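Alpha-pyrone synthesis polyketide synthase-like Pks18 (Mycobacterium tuberculosis, PDB 1TED) probably extends medium- and long-chain aliphatic acyl-CoA substrates with malonyl-CoA to make tri- and tetraketide alpha-pyrones, working as a homodimeric type III polyketide synthase. Local coordinates at residues A[300-304]-A[305-309]; A[291-294]-A[295-299]; A[149-152]-A[153-157]; A[159-162]-A[163-167]; A[45-49]-A[50-54]. All blocks are in the same frame, centred on the assembly; numbering follows the deposited sequence.

Interaction 1: residues A[300-304]-A[305-309]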
loop_
_atom_site.group_PDB
_atom_site.type_symbol
_atom_site.label_atom_id
_atom_site.label_comp_id
_atom_site.label_asym_id
_atom_site.label_seq_id
_atom_site.Cartn_x
_atom_site.Cartn_y
_atom_site.Cartn_z
ATOM N N ASN A 300 12.508 -7.860 24.961
ATOM C CA ASN A 300 11.506 -7.492 25.947
ATOM C C ASN A 300 11.607 -8.310 27.224
ATOM O O ASN A 300 10.622 -8.467 27.939
ATOM C CB ASN A 300 10.106 -7.631 25.352
ATOM C CG ASN A 300 9.943 -6.839 24.076
ATOM O OD1 ASN A 300 10.457 -7.217 23.028
ATOM N ND2 ASN A 300 9.241 -5.723 24.163
ATOM N N GLY A 301 12.802 -8.835 27.498
ATOM C CA GLY A 301 13.038 -9.605 28.709
ATOM C C GLY A 301 12.219 -10.869 28.865
ATOM O O GLY A 301 11.870 -11.255 29.986
ATOM N N LEU A 302 11.942 -11.531 27.747
ATOM C CA LEU A 302 11.141 -12.743 27.761
ATOM C C LEU A 302 11.741 -13.866 26.927
ATOM O O LEU A 302 12.624 -13.645 26.093
ATOM C CB LEU A 302 9.740 -12.428 27.237
ATOM C CG LEU A 302 8.932 -11.378 28.002
ATOM C CD1 LEU A 302 7.814 -10.824 27.113
ATOM C CD2 LEU A 302 8.370 -12.004 29.268
ATOM N N GLN A 303 11.242 -15.073 27.177
ATOM C CA GLN A 303 11.649 -16.284 26.467
ATOM C C GLN A 303 10.337 -16.838 25.941
ATOM O O GLN A 303 9.272 -16.378 26.338
ATOM C CB GLN A 303 12.215 -17.341 27.408
ATOM C CG GLN A 303 13.235 -16.904 28.420
ATOM C CD GLN A 303 13.435 -17.995 29.456
ATOM O OE1 GLN A 303 13.508 -19.173 29.109
ATOM N NE2 GLN A 303 13.515 -17.613 30.726
ATOM N N ILE A 304 10.420 -17.852 25.091
ATOM C CA ILE A 304 9.233 -18.476 24.521
ATOM C C ILE A 304 8.311 -19.120 25.572
ATOM O O ILE A 304 7.090 -19.092 25.430
ATOM C CB ILE A 304 9.639 -19.525 23.453
ATOM C CG1 ILE A 304 10.372 -18.823 22.302
ATOM C CG2 ILE A 304 8.417 -20.246 22.923
ATOM C CD1 ILE A 304 10.831 -19.755 21.181
ATOM N N SER A 305 8.893 -19.673 26.633
ATOM C CA SER A 305 8.119 -20.325 27.697
ATOM C C SER A 305 7.275 -19.381 28.557
ATOM O O SER A 305 6.395 -19.829 29.290
ATOM C CB SER A 305 9.056 -21.119 28.613
ATOM O OG SER A 305 9.990 -20.264 29.253
ATOM N N ASP A 306 7.546 -18.082 28.484
ATOM C CA ASP A 306 6.787 -17.100 29.258
ATOM C C ASP A 306 5.442 -16.760 28.627
ATOM O O ASP A 306 4.532 -16.290 29.308
ATOM C CB ASP A 306 7.552 -15.778 29.372
ATOM C CG ASP A 306 8.800 -15.884 30.199
ATOM O OD1 ASP A 306 8.743 -16.483 31.295
ATOM O OD2 ASP A 306 9.834 -15.342 29.757
ATOM N N ILE A 307 5.318 -16.998 27.328
ATOM C CA ILE A 307 4.116 -16.629 26.589
ATOM C C ILE A 307 2.797 -17.393 26.756
ATOM O O ILE A 307 2.756 -18.613 26.655
ATOM C CB ILE A 307 4.447 -16.569 25.063
ATOM C CG1 ILE A 307 5.621 -15.610 24.820
ATOM C CG2 ILE A 307 3.222 -16.156 24.271
ATOM C CD1 ILE A 307 5.404 -14.181 25.367
ATOM N N ASP A 308 1.721 -16.648 27.015
ATOM C CA ASP A 308 0.360 -17.204 27.113
ATOM C C ASP A 308 -0.217 -16.756 25.771
ATOM O O ASP A 308 -0.177 -15.567 25.465
ATOM C CB ASP A 308 -0.501 -16.503 28.172
ATOM C CG ASP A 308 0.245 -16.174 29.443
ATOM O OD1 ASP A 308 0.533 -17.110 30.225
ATOM O OD2 ASP A 308 0.523 -14.971 29.663
ATOM N N LEU A 309 -0.751 -17.653 24.963
ATOM C CA LEU A 309 -1.316 -17.222 23.676
ATOM C C LEU A 309 -0.311 -17.057 22.547
ATOM O O LEU A 309 0.608 -16.238 22.603
ATOM C CB LEU A 309 -2.071 -15.887 23.801
ATOM C CG LEU A 309 -3.171 -15.677 24.845
ATOM C CD1 LEU A 309 -3.677 -14.244 24.773
ATOM C CD2 LEU A 309 -4.295 -16.660 24.608
HETATM O O HOH W 1 4.542 -20.234 25.816
#
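Asp306 reaches back three residues to Gln303, whose backbone N-H it accepts on OD2 (N to OD2 3.0 Å, 157° at the hydrogen). The donor meets the anti side of the carboxylate, somewhat tilted from its plane. A return bond runs from Asp306 N to Gln303 O at 3.2 Å. The pair resembles the half of a capping box in which the side chain of N3 holds the N-H of the N-cap, here at the short 3-10 turn of Ile304 to Asp306. With chi1 at -67°, the carboxylate of Asp306 lies beside its own backbone N and is turned toward Leu302 and Gln303. Leu302 slants against it, CD2 lying 3.7 Å from Asp306 OD2. Gln303 extends beyond CG, and its amide plane stands 78° from the carboxylate. A weak bond, Ile307 N to Ile304 O at 3.3 Å, closes the next step, and one water donates to both Ile304 O (2.8 Å) and Ile307 O (2.6 Å). Leu302 CD1 only brushes Ile307 CD1, at 4.5 Å. The apolar groups gain more from the preceding helix: Leu302, Ile304 and Ile307 all pack on Leu297 of helix 281-299, which ends in a Schellman motif with Gly301, of positive phi, as its C-prime residue. Ile307 is buried against the sheet, whereas Gln303 and Ser305 are exposed. The carboxylate of Asp306 probably gains from the nearby peptide N-H, and one side-chain and one backbone bond between Gln303 and Asp306 tie the bend before strand 310-312.

Interaction 2: residues A[291-294]-A[295-299]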
loop_
_atom_site.group_PDB
_atom_site.type_symbol
_atom_site.label_atom_id
_atom_site.label_comp_id
_atom_site.label_asym_id
_atom_site.label_seq_id
_atom_site.Cartn_x
_atom_site.Cartn_y
_atom_site.Cartn_z
ATOM N N PRO A 291 14.199 -18.321 15.651
ATOM C CA PRO A 291 15.194 -17.258 15.833
ATOM C C PRO A 291 14.648 -15.827 15.939
ATOM O O PRO A 291 15.100 -15.053 16.785
ATOM C CB PRO A 291 16.144 -17.465 14.650
ATOM C CG PRO A 291 15.292 -18.131 13.626
ATOM C CD PRO A 291 14.456 -19.086 14.421
ATOM N N VAL A 292 13.669 -15.478 15.106
ATOM C CA VAL A 292 13.093 -14.137 15.164
ATOM C C VAL A 292 12.282 -13.929 16.451
ATOM O O VAL A 292 12.443 -12.918 17.142
ATOM C CB VAL A 292 12.159 -13.868 13.976
ATOM C CG1 VAL A 292 11.890 -12.388 13.871
ATOM C CG2 VAL A 292 12.775 -14.394 12.706
ATOM N N VAL A 293 11.412 -14.887 16.771
ATOM C CA VAL A 293 10.592 -14.783 17.972
ATOM C C VAL A 293 11.449 -14.739 19.230
ATOM O O VAL A 293 11.156 -13.996 20.165
ATOM C CB VAL A 293 9.597 -15.957 18.071
ATOM C CG1 VAL A 293 8.987 -16.019 19.461
ATOM C CG2 VAL A 293 8.506 -15.785 17.021
ATOM N N THR A 294 12.512 -15.533 19.248
ATOM C CA THR A 294 13.409 -15.578 20.397
ATOM C C THR A 294 14.181 -14.271 20.582
ATOM O O THR A 294 14.346 -13.786 21.704
ATOM C CB THR A 294 14.427 -16.727 20.261
ATOM O OG1 THR A 294 13.736 -17.981 20.274
ATOM C CG2 THR A 294 15.438 -16.688 21.418
ATOM N N GLU A 295 14.657 -13.707 19.480
ATOM C CA GLU A 295 15.409 -12.464 19.553
ATOM C C GLU A 295 14.526 -11.312 20.027
ATOM O O GLU A 295 14.943 -10.519 20.876
ATOM C CB GLU A 295 16.027 -12.132 18.192
ATOM C CG GLU A 295 17.225 -11.212 18.297
ATOM C CD GLU A 295 18.411 -11.870 18.996
ATOM O OE1 GLU A 295 18.215 -12.525 20.041
ATOM O OE2 GLU A 295 19.553 -11.727 18.507
ATOM N N MET A 296 13.308 -11.234 19.486
ATOM C CA MET A 296 12.347 -10.184 19.839
ATOM C C MET A 296 11.905 -10.271 21.297
ATOM O O MET A 296 11.819 -9.256 21.987
ATOM C CB MET A 296 11.121 -10.259 18.910
ATOM C CG MET A 296 9.960 -9.323 19.268
ATOM S SD MET A 296 8.997 -9.875 20.688
ATOM C CE MET A 296 7.978 -11.138 19.947
ATOM N N LEU A 297 11.607 -11.476 21.766
ATOM C CA LEU A 297 11.197 -11.650 23.152
ATOM C C LEU A 297 12.345 -11.239 24.069
ATOM O O LEU A 297 12.119 -10.610 25.108
ATOM C CB LEU A 297 10.806 -13.105 23.430
ATOM C CG LEU A 297 9.490 -13.581 22.801
ATOM C CD1 LEU A 297 9.353 -15.078 22.997
ATOM C CD2 LEU A 297 8.305 -12.850 23.431
ATOM N N TRP A 298 13.577 -11.590 23.692
ATOM C CA TRP A 298 14.732 -11.226 24.506
ATOM C C TRP A 298 14.797 -9.706 24.655
ATOM O O TRP A 298 15.111 -9.203 25.728
ATOM C CB TRP A 298 16.036 -11.723 23.882
ATOM C CG TRP A 298 17.227 -11.514 24.794
ATOM C CD1 TRP A 298 17.681 -12.369 25.764
ATOM C CD2 TRP A 298 18.071 -10.356 24.854
ATOM N NE1 TRP A 298 18.751 -11.814 26.418
ATOM C CE2 TRP A 298 19.011 -10.579 25.882
ATOM C CE3 TRP A 298 18.122 -9.150 24.140
ATOM C CZ2 TRP A 298 19.999 -9.636 26.217
ATOM C CZ3 TRP A 298 19.101 -8.215 24.470
ATOM C CH2 TRP A 298 20.027 -8.466 25.500
ATOM N N ASP A 299 14.502 -8.977 23.580
ATOM C CA ASP A 299 14.517 -7.519 23.638
ATOM C C ASP A 299 13.517 -7.044 24.686
ATOM O O ASP A 299 13.649 -5.953 25.226
ATOM C CB ASP A 299 14.138 -6.893 22.289
ATOM C CG ASP A 299 15.214 -7.059 21.235
ATOM O OD1 ASP A 299 16.406 -6.953 21.578
ATOM O OD2 ASP A 299 14.865 -7.274 20.055
#
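Four successive i to i+4 bonds join Pro291-Thr294 to Glu295-Asp299, from Glu295 N to Pro291 O (3.0 Å) through Met296 N to Val292 O and Leu297 N to Val293 O to Trp298 N on Thr294 O (3.1 Å), in regular alpha-helix. This is the last part of helix 281-299, an amphipathic helix laid on the large sheet of the thiolase fold; the proline N of residue 291 has no hydrogen to give to the turn before, and the helix is kinked there. On the buried side Val293 and Leu297 lie alongside each other and point the same way. Chi1 of 167° carries CG1 of Val293 away from its backbone N, and the -71° of Leu297 swings CG over the preceding turn, so that Val293 CG1 meets Leu297 CD1 at 3.7 Å. Both side chains touch strand 370-378, Val293 at Phe375 and Leu297 at Val373. Met296, bent at chi2 and chi3, packs on Phe253, Val373 and Leu387 of the same sheet, while its CB sits 3.5 Å from Val292 O. The other side is polar and more open. Thr294 turns OG1 back beside its own N, where it bonds to Ala290 O. Glu295 sets CB 3.4 Å from Pro291 O before its chain bends outward, and Trp298 touches the preceding turn through CB alone, 3.4 Å from Thr294 O, its indole leading away. The tightest side-chain approach to a carbonyl here is that of Leu297, whose CG lies 3.1 Å from Val293 O.

Interaction 3: residues A[149-152]-A[153-157]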
loop_
_atom_site.group_PDB
_atom_site.type_symbol
_atom_site.label_atom_id
_atom_site.label_comp_id
_atom_site.label_asym_id
_atom_site.label_seq_id
_atom_site.Cartn_x
_atom_site.Cartn_y
_atom_site.Cartn_z
ATOM N N PRO A 149 -11.285 4.543 -7.268
ATOM C CA PRO A 149 -11.582 4.880 -5.874
ATOM C C PRO A 149 -11.890 3.507 -5.260
ATOM O O PRO A 149 -12.794 2.808 -5.724
ATOM C CB PRO A 149 -12.818 5.767 -5.987
ATOM C CG PRO A 149 -12.613 6.456 -7.297
ATOM C CD PRO A 149 -12.122 5.335 -8.190
ATOM N N GLY A 150 -11.110 3.110 -4.259
ATOM C CA GLY A 150 -11.301 1.809 -3.650
ATOM C C GLY A 150 -12.242 1.714 -2.469
ATOM O O GLY A 150 -13.107 2.568 -2.240
ATOM N N VAL A 151 -12.061 0.645 -1.708
ATOM C CA VAL A 151 -12.870 0.386 -0.536
ATOM C C VAL A 151 -12.640 1.439 0.539
ATOM O O VAL A 151 -13.566 1.779 1.272
ATOM C CB VAL A 151 -12.564 -1.022 0.002
ATOM C CG1 VAL A 151 -13.336 -1.295 1.271
ATOM C CG2 VAL A 151 -12.919 -2.041 -1.065
ATOM N N ASP A 152 -11.420 1.973 0.619
ATOM C CA ASP A 152 -11.106 3.004 1.617
ATOM C C ASP A 152 -11.961 4.268 1.440
ATOM O O ASP A 152 -12.509 4.797 2.414
ATOM C CB ASP A 152 -9.610 3.362 1.585
ATOM C CG ASP A 152 -9.185 4.053 0.297
ATOM O OD1 ASP A 152 -9.443 3.519 -0.807
ATOM O OD2 ASP A 152 -8.567 5.137 0.397
ATOM N N VAL A 153 -12.084 4.747 0.207
ATOM C CA VAL A 153 -12.896 5.932 -0.048
ATOM C C VAL A 153 -14.355 5.710 0.397
ATOM O O VAL A 153 -14.946 6.569 1.055
ATOM C CB VAL A 153 -12.872 6.321 -1.547
ATOM C CG1 VAL A 153 -13.891 7.396 -1.824
ATOM C CG2 VAL A 153 -11.485 6.817 -1.931
ATOM N N ALA A 154 -14.923 4.558 0.051
ATOM C CA ALA A 154 -16.304 4.235 0.412
ATOM C C ALA A 154 -16.539 4.160 1.925
ATOM O O ALA A 154 -17.626 4.476 2.396
ATOM C CB ALA A 154 -16.730 2.917 -0.254
ATOM N N ILE A 155 -15.530 3.731 2.680
ATOM C CA ILE A 155 -15.646 3.650 4.133
ATOM C C ILE A 155 -15.816 5.059 4.732
ATOM O O ILE A 155 -16.703 5.303 5.555
ATOM C CB ILE A 155 -14.396 2.977 4.754
ATOM C CG1 ILE A 155 -14.337 1.499 4.333
ATOM C CG2 ILE A 155 -14.439 3.100 6.268
ATOM C CD1 ILE A 155 -13.170 0.698 4.922
ATOM N N VAL A 156 -14.961 5.986 4.307
ATOM C CA VAL A 156 -15.020 7.366 4.781
ATOM C C VAL A 156 -16.390 7.977 4.445
ATOM O O VAL A 156 -17.020 8.624 5.284
ATOM C CB VAL A 156 -13.890 8.215 4.123
ATOM C CG1 VAL A 156 -14.073 9.711 4.438
ATOM C CG2 VAL A 156 -12.536 7.724 4.616
ATOM N N LYS A 157 -16.838 7.766 3.211
ATOM C CA LYS A 157 -18.124 8.293 2.775
ATOM C C LYS A 157 -19.280 7.624 3.504
ATOM O O LYS A 157 -20.193 8.300 3.984
ATOM C CB LYS A 157 -18.295 8.121 1.264
ATOM C CG LYS A 157 -17.435 9.077 0.440
ATOM C CD LYS A 157 -17.818 9.055 -1.030
ATOM C CE LYS A 157 -17.087 10.141 -1.799
ATOM N NZ LYS A 157 -17.663 10.307 -3.151
#
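Asp152 folds its side chain back over the first turn of helix 151-159, against Val153. Its CB lies 3.2 Å from Val153 N. Chi1 of 67° then puts CG in the crowded position between the backbone N and the carbonyl carbon, 3.0 Å from Val153 N. OD1 stays 3.1 Å from Val153 N, but the angle is too poor for a hydrogen bond, and it grazes Val153 CG2 at 4.0 Å. OD2 also passes near CG2 and at its tip forms a salt bridge with Arg167 NH1, which pairs the buried carboxylate with a charge on the neighbouring strand. Asp152 also touches Leu138, Leu140 and Val169 of strands 135-142 and 166-171, and the low-dielectric setting should strengthen the ion pair. On another side of the helix Val151 meets Ile155: CG1 of Val151 is 4.2 Å from CD1 of Ile155, whose CG1 sits 3.2 Å from Val151 O. Ile155 N bonds to Val151 O at 3.1 Å and, weakly, to Asp152 O. Val151 faces Phe109, Ala113 and Ala117 of helix 102-125. The second subunit covers a further side, where Lys157 forms a salt bridge with its Glu261 and Pro149 packs on its Ile264. Opened by Gly150 at the N-cap, the helix is the connecting element of a beta-alpha-beta crossover between the parallel, adjacent strands 135-142 and 166-171 of the thiolase fold.

Interaction 4: residues A[159-162]-A[163-167]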
loop_
_atom_site.group_PDB
_atom_site.type_symbol
_atom_site.label_atom_id
_atom_site.label_comp_id
_atom_site.label_asym_id
_atom_site.label_seq_id
_atom_site.Cartn_x
_atom_site.Cartn_y
_atom_site.Cartn_z
ATOM N N LEU A 159 -19.259 5.824 6.475
ATOM C CA LEU A 159 -19.274 6.058 7.921
ATOM C C LEU A 159 -19.264 7.519 8.300
ATOM O O LEU A 159 -19.312 7.857 9.481
ATOM C CB LEU A 159 -18.091 5.381 8.607
ATOM C CG LEU A 159 -18.187 3.893 8.930
ATOM C CD1 LEU A 159 -18.327 3.076 7.650
ATOM C CD2 LEU A 159 -16.928 3.493 9.692
ATOM N N GLY A 160 -19.194 8.386 7.300
ATOM C CA GLY A 160 -19.190 9.809 7.569
ATOM C C GLY A 160 -17.930 10.242 8.278
ATOM O O GLY A 160 -17.972 11.030 9.220
ATOM N N LEU A 161 -16.797 9.710 7.839
ATOM C CA LEU A 161 -15.528 10.089 8.438
ATOM C C LEU A 161 -15.137 11.453 7.865
ATOM O O LEU A 161 -15.729 11.908 6.877
ATOM C CB LEU A 161 -14.468 9.023 8.133
ATOM C CG LEU A 161 -14.857 7.642 8.684
ATOM C CD1 LEU A 161 -13.738 6.643 8.454
ATOM C CD2 LEU A 161 -15.168 7.751 10.178
ATOM N N SER A 162 -14.169 12.121 8.486
ATOM C CA SER A 162 -13.740 13.432 7.999
ATOM C C SER A 162 -13.128 13.379 6.618
ATOM O O SER A 162 -12.276 12.536 6.341
ATOM C CB SER A 162 -12.705 14.068 8.923
ATOM O OG SER A 162 -12.094 15.160 8.250
ATOM N N PRO A 163 -13.543 14.297 5.734
ATOM C CA PRO A 163 -13.030 14.371 4.362
ATOM C C PRO A 163 -11.508 14.547 4.343
ATOM O O PRO A 163 -10.854 14.267 3.344
ATOM C CB PRO A 163 -13.738 15.599 3.792
ATOM C CG PRO A 163 -15.023 15.638 4.569
ATOM C CD PRO A 163 -14.580 15.317 5.964
ATOM N N SER A 164 -10.952 15.009 5.456
ATOM C CA SER A 164 -9.518 15.249 5.538
ATOM C C SER A 164 -8.740 14.149 6.254
ATOM O O SER A 164 -7.589 14.343 6.632
ATOM C CB SER A 164 -9.264 16.584 6.237
ATOM O OG SER A 164 -9.728 16.547 7.576
ATOM N N ILE A 165 -9.363 12.995 6.442
ATOM C CA ILE A 165 -8.687 11.896 7.107
ATOM C C ILE A 165 -7.508 11.424 6.248
ATOM O O ILE A 165 -7.557 11.490 5.013
ATOM C CB ILE A 165 -9.655 10.722 7.331
ATOM C CG1 ILE A 165 -9.012 9.682 8.250
ATOM C CG2 ILE A 165 -10.059 10.119 5.984
ATOM C CD1 ILE A 165 -9.945 8.549 8.637
ATOM N N SER A 166 -6.443 10.973 6.906
ATOM C CA SER A 166 -5.275 10.473 6.192
ATOM C C SER A 166 -5.572 9.036 5.805
ATOM O O SER A 166 -6.133 8.278 6.599
ATOM C CB SER A 166 -4.039 10.511 7.088
ATOM O OG SER A 166 -3.977 11.741 7.787
ATOM N N ARG A 167 -5.206 8.659 4.589
ATOM C CA ARG A 167 -5.451 7.299 4.127
ATOM C C ARG A 167 -4.226 6.674 3.492
ATOM O O ARG A 167 -3.440 7.352 2.817
ATOM C CB ARG A 167 -6.614 7.274 3.135
ATOM C CG ARG A 167 -7.964 7.536 3.788
ATOM C CD ARG A 167 -9.090 7.634 2.764
ATOM N NE ARG A 167 -9.062 8.902 2.036
ATOM C CZ ARG A 167 -8.735 9.031 0.754
ATOM N NH1 ARG A 167 -8.404 7.967 0.033
ATOM N NH2 ARG A 167 -8.732 10.235 0.198
#
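Ser162 and Ser164 join their hydroxyls across the corner of a turn, OG to OG 2.8 Å; either could donate. Beneath them the backbone closes the turn: Ile165 N gives its hydrogen to Ser162 O (3.0 Å, 155° at the hydrogen). The torsions explain the hydroxyl pairing. Ser162 carries OG away from its backbone N (chi1 166°), over the following peptide, and Ser164 holds its own OG between N and carbonyl carbon (chi1 64°), so the two oxygens converge on one side of the proline. Ile165 comes back over the same carbonyl, its CG2 3.3 Å from Ser162 O, while the far end of its chain leads inward to Leu161, the CD1 of Ile165 lying 4.2 Å from the CD1 of Leu161. These two aliphatic tips form the inner layer of the turn, the hydroxyls the outer. One shell further out, both rest on Ile135 of strand 135-142 and on Val156 of helix 151-159, and Ile165 also meets Leu138. Beyond the turn Ser166 OG bonds to Gly136 O, fixing the start of strand 166-171 beside its neighbour. At the dimer interface, Pro163 and Ser164 pack on Gln255 of the second subunit, and Arg167 NH2 bonds to Thr382 OG1 of that subunit. Residues Ser162 to Ile165 form a type I beta turn with proline at its second position; it is the link by which the chain, after Gly160 with its positive phi, passes from helix into the last strand of a beta-alpha-beta unit.

Interaction 5: residues A[45-49]-A[50-54]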
loop_
_atom_site.group_PDB
_atom_site.type_symbol
_atom_site.label_atom_id
_atom_site.label_comp_id
_atom_site.label_asym_id
_atom_site.label_seq_id
_atom_site.Cartn_x
_atom_site.Cartn_y
_atom_site.Cartn_z
ATOM N N ARG A 45 -22.605 -16.563 3.045
ATOM C CA ARG A 45 -22.554 -17.888 2.443
ATOM C C ARG A 45 -21.541 -18.823 3.098
ATOM O O ARG A 45 -20.338 -18.539 3.131
ATOM C CB ARG A 45 -22.249 -17.786 0.950
ATOM C CG ARG A 45 -21.997 -19.131 0.276
ATOM C CD ARG A 45 -22.529 -19.111 -1.138
ATOM N NE ARG A 45 -22.266 -17.820 -1.761
ATOM C CZ ARG A 45 -23.130 -17.169 -2.528
ATOM N NH1 ARG A 45 -24.325 -17.687 -2.780
ATOM N NH2 ARG A 45 -22.804 -15.986 -3.024
ATOM N N VAL A 46 -22.049 -19.946 3.603
ATOM C CA VAL A 46 -21.233 -20.961 4.255
ATOM C C VAL A 46 -20.960 -22.136 3.315
ATOM O O VAL A 46 -21.879 -22.861 2.939
ATOM C CB VAL A 46 -21.938 -21.496 5.508
ATOM C CG1 VAL A 46 -21.162 -22.674 6.080
ATOM C CG2 VAL A 46 -22.066 -20.385 6.540
ATOM N N VAL A 47 -19.702 -22.326 2.931
ATOM C CA VAL A 47 -19.361 -23.429 2.043
ATOM C C VAL A 47 -18.792 -24.602 2.830
ATOM O O VAL A 47 -17.787 -24.473 3.516
ATOM C CB VAL A 47 -18.338 -23.007 0.965
ATOM C CG1 VAL A 47 -17.959 -24.201 0.119
ATOM C CG2 VAL A 47 -18.935 -21.942 0.078
ATOM N N ASN A 48 -19.456 -25.746 2.739
ATOM C CA ASN A 48 -18.998 -26.923 3.448
ATOM C C ASN A 48 -17.840 -27.554 2.685
ATOM O O ASN A 48 -17.950 -27.841 1.494
ATOM C CB ASN A 48 -20.146 -27.914 3.609
ATOM C CG ASN A 48 -19.757 -29.110 4.439
ATOM O OD1 ASN A 48 -18.999 -29.970 3.987
ATOM N ND2 ASN A 48 -20.258 -29.171 5.668
ATOM N N GLN A 49 -16.730 -27.763 3.387
ATOM C CA GLN A 49 -15.518 -28.336 2.794
ATOM C C GLN A 49 -15.716 -29.696 2.113
ATOM O O GLN A 49 -15.123 -29.970 1.058
ATOM C CB GLN A 49 -14.414 -28.451 3.854
ATOM C CG GLN A 49 -13.048 -28.788 3.259
ATOM C CD GLN A 49 -12.471 -27.656 2.429
ATOM O OE1 GLN A 49 -13.188 -26.972 1.691
ATOM N NE2 GLN A 49 -11.165 -27.459 2.535
ATOM N N SER A 50 -16.536 -30.551 2.718
ATOM C CA SER A 50 -16.820 -31.862 2.140
ATOM C C SER A 50 -17.582 -31.671 0.829
ATOM O O SER A 50 -17.219 -32.258 -0.190
ATOM C CB SER A 50 -17.651 -32.710 3.106
ATOM O OG SER A 50 -16.946 -32.934 4.315
ATOM N N ASP A 51 -18.631 -30.849 0.853
ATOM C CA ASP A 51 -19.402 -30.583 -0.363
ATOM C C ASP A 51 -18.478 -29.935 -1.404
ATOM O O ASP A 51 -18.498 -30.307 -2.578
ATOM C CB ASP A 51 -20.592 -29.651 -0.076
ATOM C CG ASP A 51 -21.550 -30.215 0.966
ATOM O OD1 ASP A 51 -21.862 -31.421 0.912
ATOM O OD2 ASP A 51 -22.007 -29.446 1.837
ATOM N N ALA A 52 -17.664 -28.977 -0.970
ATOM C CA ALA A 52 -16.735 -28.308 -1.874
ATOM C C ALA A 52 -15.870 -29.334 -2.600
ATOM O O ALA A 52 -15.720 -29.272 -3.823
ATOM C CB ALA A 52 -15.844 -27.333 -1.102
ATOM N N ALA A 53 -15.295 -30.272 -1.848
ATOM C CA ALA A 53 -14.446 -31.304 -2.441
ATOM C C ALA A 53 -15.195 -32.081 -3.531
ATOM O O ALA A 53 -14.681 -32.275 -4.642
ATOM C CB ALA A 53 -13.947 -32.257 -1.361
ATOM N N ASP A 54 -16.412 -32.520 -3.223
ATOM C CA ASP A 54 -17.197 -33.268 -4.203
ATOM C C ASP A 54 -17.516 -32.430 -5.440
ATOM O O ASP A 54 -17.368 -32.898 -6.568
ATOM C CB ASP A 54 -18.501 -33.782 -3.581
ATOM C CG ASP A 54 -18.262 -34.790 -2.471
ATOM O OD1 ASP A 54 -17.388 -35.674 -2.640
ATOM O OD2 ASP A 54 -18.957 -34.702 -1.435
#
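Asn48 caps helix 49-57 with its side-chain oxygen, and hydrogen bonds dominate the meeting of strand 46-48 with that helix. OD1 takes two backbone N-H groups of the first turn: Asp51 N at 3.3 Å and well aligned (159°), and Ser50 N at 2.8 Å, weak because its angle is poor. Chi1 of -175° carries the amide of Asn48 forward beside its carbonyl carbon, over the helix start. The main chain adds regular helical bonds, Ala52 N to Asn48 O at 2.7 Å and Ala53 N to Gln49 O at 2.9 Å. Asp51 lays its carboxylate against the Asn48 side chain, OD2 close to Asn48 CB at 3.0 Å, with carboxylate and amide planes 45° apart. Apolar contact is slight: Val47 CG1 rests 4.0 Å from Ala52 CB. Gln49, bent at chi2, sends its amide elsewhere, with OE1 accepting from Arg81 NH2 and NE2 bonding to Ser76 OG and Ser222 O. The side chain of Ala52 is about 5 Å from the bound myristic acid, consistent with a place beside the substrate tunnel. The cap provides an acceptor for Asp51 N and, weakly, for Ser50 N, and the carboxylate of Asp51 near the N-terminal end of the helix should be favourably placed in the helix dipole; buried Gln49, bonded at both OE1 and NE2, ties the turn to its surroundings.

Overall arrangement
The five contacts fall into three places. Interactions 1 and 2 follow one another in the chain and touch, with centres 9 Å apart: Leu302 N lies 2.8 Å from Leu297 O, and Ile304 CD1 rests 3.5 Å from Thr294 OG1. Interactions 3 and 4 are as close, and both meet the second subunit. Between them Val156 O lies 2.8 Å from Leu161 N. The centres of interactions 1 and 3 are 39 Å apart, on opposite sides of the chain's centre. Interaction 5 stands alone, its nearest atoms about 17 Å from those of interaction 3. It borders the myristic acid, and its Gln49 side chain is about 9 Å from that of His221, the probable substrate-binding histidine; the other four contacts lie away from that site.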